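Local coordinates for protein ADP-ribosylation factor guanine nucleotide-exchange factor SEC7 (Saccharomyces cerevisiae, PDB 4OIY) that activates the small GTPase ARF1 at the trans-Golgi network by guanine nucleotide exchange, using its Sec7 domain, and so supports vesicle budding and Golgi traffic, at residues A76-T84 with R93-L101. Numbering follows the deposited sequence.
Sequences AFVDEFDFT and RSFLQSFRL
Phe95 turns the edge of its ring to the face of Phe81 in a T-shaped pair, the centroids 5.5 Å apart and the planes at 81°; CD1 of Phe95 lies over one face of Phe81, displaced toward the rim. The pair shows how aromatic side chains can join two segments that share no hydrogen bond. Phe95 CG stands anti to the backbone N (chi1 -175°), which swings the ring toward Val78, whose CG2 branch comes within 3.7 Å of Phe95 CE1, and brings CD1 over Phe81. Nearer the backbone, Phe83 CZ touches Phe95 CB. Two serine hydroxyls border the Phe81 ring near its plane, Ser94 OG at CE2 and Ser98 OG 3.5 Å from CZ. Ser98 OG also meets the edge of Phe77, yet is satisfied within its own turn: it donates to Phe95 O at 2.6 Å, in the carbonyl plane, on a lone pair. With an alanine here in place of Phe81, the edge of Phe95 would probably lose its aromatic face and a gap would open beside both hydroxyls. Beyond Ser98, Phe77 CE2 approaches Phe99 CD1 at 3.9 Å, their planes almost perpendicular. This buried cluster joins the last turn of helix 68-79 and the loop after it to the last turn of helix 88-96 and the residues that follow, with Phe111 and Phe115 of helix 105-122 extending it and Leu49 of helix 41-50 and Leu63 of helix 56-64 packing on Phe77.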
# COMPACT_ATOMS: atom_id res chain seq x y z
N ALA A 76 -1.05 0.75 -11.69
CA ALA A 76 -0.06 1.77 -12.04
C ALA A 76 0.56 2.39 -10.80
O ALA A 76 1.74 2.69 -10.78
CB ALA A 76 -0.69 2.86 -12.90
N PHE A 77 -0.23 2.59 -9.76
CA PHE A 77 0.24 3.16 -8.50
C PHE A 77 1.33 2.27 -7.91
O PHE A 77 2.42 2.74 -7.58
CB PHE A 77 -0.97 3.31 -7.57
CG PHE A 77 -0.69 3.90 -6.22
CD1 PHE A 77 -0.74 5.27 -6.02
CD2 PHE A 77 -0.46 3.07 -5.13
CE1 PHE A 77 -0.53 5.81 -4.77
CE2 PHE A 77 -0.24 3.61 -3.87
CZ PHE A 77 -0.29 4.98 -3.69
N VAL A 78 1.05 0.97 -7.81
CA VAL A 78 2.04 0.01 -7.30
C VAL A 78 3.27 -0.01 -8.21
O VAL A 78 4.39 -0.10 -7.73
CB VAL A 78 1.47 -1.42 -7.14
CG1 VAL A 78 2.51 -2.34 -6.52
CG2 VAL A 78 0.22 -1.40 -6.27
N ASP A 79 3.06 0.10 -9.52
CA ASP A 79 4.17 0.08 -10.49
C ASP A 79 5.15 1.24 -10.32
O ASP A 79 6.29 1.13 -10.79
CB ASP A 79 3.66 0.09 -11.93
CG ASP A 79 3.16 -1.25 -12.40
OD1 ASP A 79 3.38 -2.28 -11.72
OD2 ASP A 79 2.55 -1.28 -13.50
N GLU A 80 4.72 2.33 -9.70
CA GLU A 80 5.60 3.49 -9.45
C GLU A 80 6.60 3.27 -8.32
O GLU A 80 7.58 4.00 -8.21
CB GLU A 80 4.76 4.74 -9.17
CG GLU A 80 3.99 5.21 -10.38
CD GLU A 80 4.91 5.66 -11.50
OE1 GLU A 80 5.77 6.52 -11.23
OE2 GLU A 80 4.76 5.16 -12.63
N PHE A 81 6.37 2.26 -7.49
CA PHE A 81 7.26 1.98 -6.37
C PHE A 81 8.50 1.24 -6.84
O PHE A 81 8.42 0.36 -7.71
CB PHE A 81 6.55 1.15 -5.30
CG PHE A 81 5.58 1.93 -4.47
CD1 PHE A 81 4.34 2.26 -4.99
CD2 PHE A 81 5.90 2.35 -3.19
CE1 PHE A 81 3.44 2.99 -4.25
CE2 PHE A 81 5.01 3.09 -2.45
CZ PHE A 81 3.77 3.40 -2.98
N ASP A 82 9.63 1.59 -6.25
CA ASP A 82 10.87 0.85 -6.46
C ASP A 82 11.19 0.09 -5.19
O ASP A 82 11.67 0.67 -4.22
CB ASP A 82 12.01 1.80 -6.83
CG ASP A 82 13.26 1.06 -7.29
OD1 ASP A 82 13.24 -0.19 -7.32
OD2 ASP A 82 14.25 1.74 -7.63
N PHE A 83 10.91 -1.21 -5.20
CA PHE A 83 11.21 -2.09 -4.07
C PHE A 83 12.54 -2.82 -4.24
O PHE A 83 12.87 -3.68 -3.43
CB PHE A 83 10.11 -3.14 -3.90
CG PHE A 83 8.73 -2.58 -3.70
CD1 PHE A 83 8.48 -1.58 -2.76
CD2 PHE A 83 7.66 -3.08 -4.42
CE1 PHE A 83 7.20 -1.09 -2.56
CE2 PHE A 83 6.38 -2.59 -4.22
CZ PHE A 83 6.15 -1.59 -3.29
N THR A 84 13.31 -2.48 -5.27
CA THR A 84 14.54 -3.22 -5.56
C THR A 84 15.51 -3.15 -4.38
O THR A 84 15.85 -2.08 -3.91
CB THR A 84 15.23 -2.69 -6.84
OG1 THR A 84 14.30 -2.71 -7.93
CG2 THR A 84 16.44 -3.57 -7.19
N ARG A 93 6.36 -1.27 4.32
CA ARG A 93 6.26 -0.01 5.06
C ARG A 93 6.10 1.16 4.09
O ARG A 93 5.22 2.01 4.27
CB ARG A 93 7.48 0.22 5.98
CG ARG A 93 7.26 1.42 6.91
CD ARG A 93 8.32 1.67 7.98
NE ARG A 93 8.59 0.54 8.88
CZ ARG A 93 9.57 -0.34 8.70
NH1 ARG A 93 10.37 -0.27 7.64
NH2 ARG A 93 9.75 -1.31 9.59
N SER A 94 6.93 1.18 3.05
CA SER A 94 6.85 2.22 2.03
C SER A 94 5.47 2.24 1.38
O SER A 94 4.85 3.29 1.23
CB SER A 94 7.93 2.00 0.97
OG SER A 94 7.76 2.89 -0.12
N PHE A 95 4.98 1.06 1.04
CA PHE A 95 3.70 0.91 0.35
C PHE A 95 2.51 1.31 1.25
O PHE A 95 1.70 2.16 0.88
CB PHE A 95 3.56 -0.53 -0.12
CG PHE A 95 2.33 -0.80 -0.94
CD1 PHE A 95 2.08 -0.08 -2.09
CD2 PHE A 95 1.46 -1.82 -0.58
CE1 PHE A 95 0.95 -0.33 -2.85
CE2 PHE A 95 0.33 -2.09 -1.34
CZ PHE A 95 0.08 -1.35 -2.48
N LEU A 96 2.40 0.69 2.42
CA LEU A 96 1.21 0.88 3.26
C LEU A 96 1.14 2.23 3.94
O LEU A 96 0.07 2.62 4.39
CB LEU A 96 1.09 -0.23 4.30
CG LEU A 96 0.87 -1.65 3.77
CD1 LEU A 96 0.80 -2.63 4.93
CD2 LEU A 96 -0.38 -1.74 2.91
N GLN A 97 2.25 2.96 4.01
CA GLN A 97 2.24 4.30 4.59
C GLN A 97 1.85 5.36 3.54
O GLN A 97 1.80 6.56 3.85
CB GLN A 97 3.60 4.61 5.23
CG GLN A 97 3.86 3.79 6.49
CD GLN A 97 5.18 4.13 7.17
OE1 GLN A 97 6.06 4.75 6.59
NE2 GLN A 97 5.30 3.71 8.43
N SER A 98 1.58 4.93 2.31
CA SER A 98 1.19 5.85 1.22
C SER A 98 -0.32 5.96 0.96
O SER A 98 -0.74 6.81 0.17
CB SER A 98 1.90 5.46 -0.08
OG SER A 98 1.35 4.28 -0.67
N PHE A 99 -1.12 5.10 1.57
CA PHE A 99 -2.58 5.13 1.45
C PHE A 99 -3.17 4.29 2.59
O PHE A 99 -2.46 3.52 3.24
CB PHE A 99 -3.02 4.55 0.11
CG PHE A 99 -2.79 3.07 -0.01
CD1 PHE A 99 -1.54 2.57 -0.30
CD2 PHE A 99 -3.83 2.18 0.19
CE1 PHE A 99 -1.32 1.20 -0.39
CE2 PHE A 99 -3.62 0.81 0.10
CZ PHE A 99 -2.37 0.32 -0.20
N ARG A 100 -4.46 4.45 2.85
CA ARG A 100 -5.16 3.58 3.80
C ARG A 100 -5.86 2.44 3.09
O ARG A 100 -6.67 2.66 2.20
CB ARG A 100 -6.21 4.38 4.58
CG ARG A 100 -6.85 3.59 5.71
CD ARG A 100 -7.89 4.40 6.46
NE ARG A 100 -9.20 4.40 5.80
CZ ARG A 100 -10.31 4.92 6.32
NH1 ARG A 100 -10.29 5.51 7.51
NH2 ARG A 100 -11.44 4.84 5.64
N LEU A 101 -5.54 1.20 3.49
CA LEU A 101 -6.23 0.04 2.95
C LEU A 101 -7.73 0.16 3.21
O LEU A 101 -8.11 0.54 4.32
CB LEU A 101 -5.71 -1.26 3.58
CG LEU A 101 -4.41 -1.84 3.01
CD1 LEU A 101 -3.89 -2.91 3.94
CD2 LEU A 101 -4.58 -2.39 1.61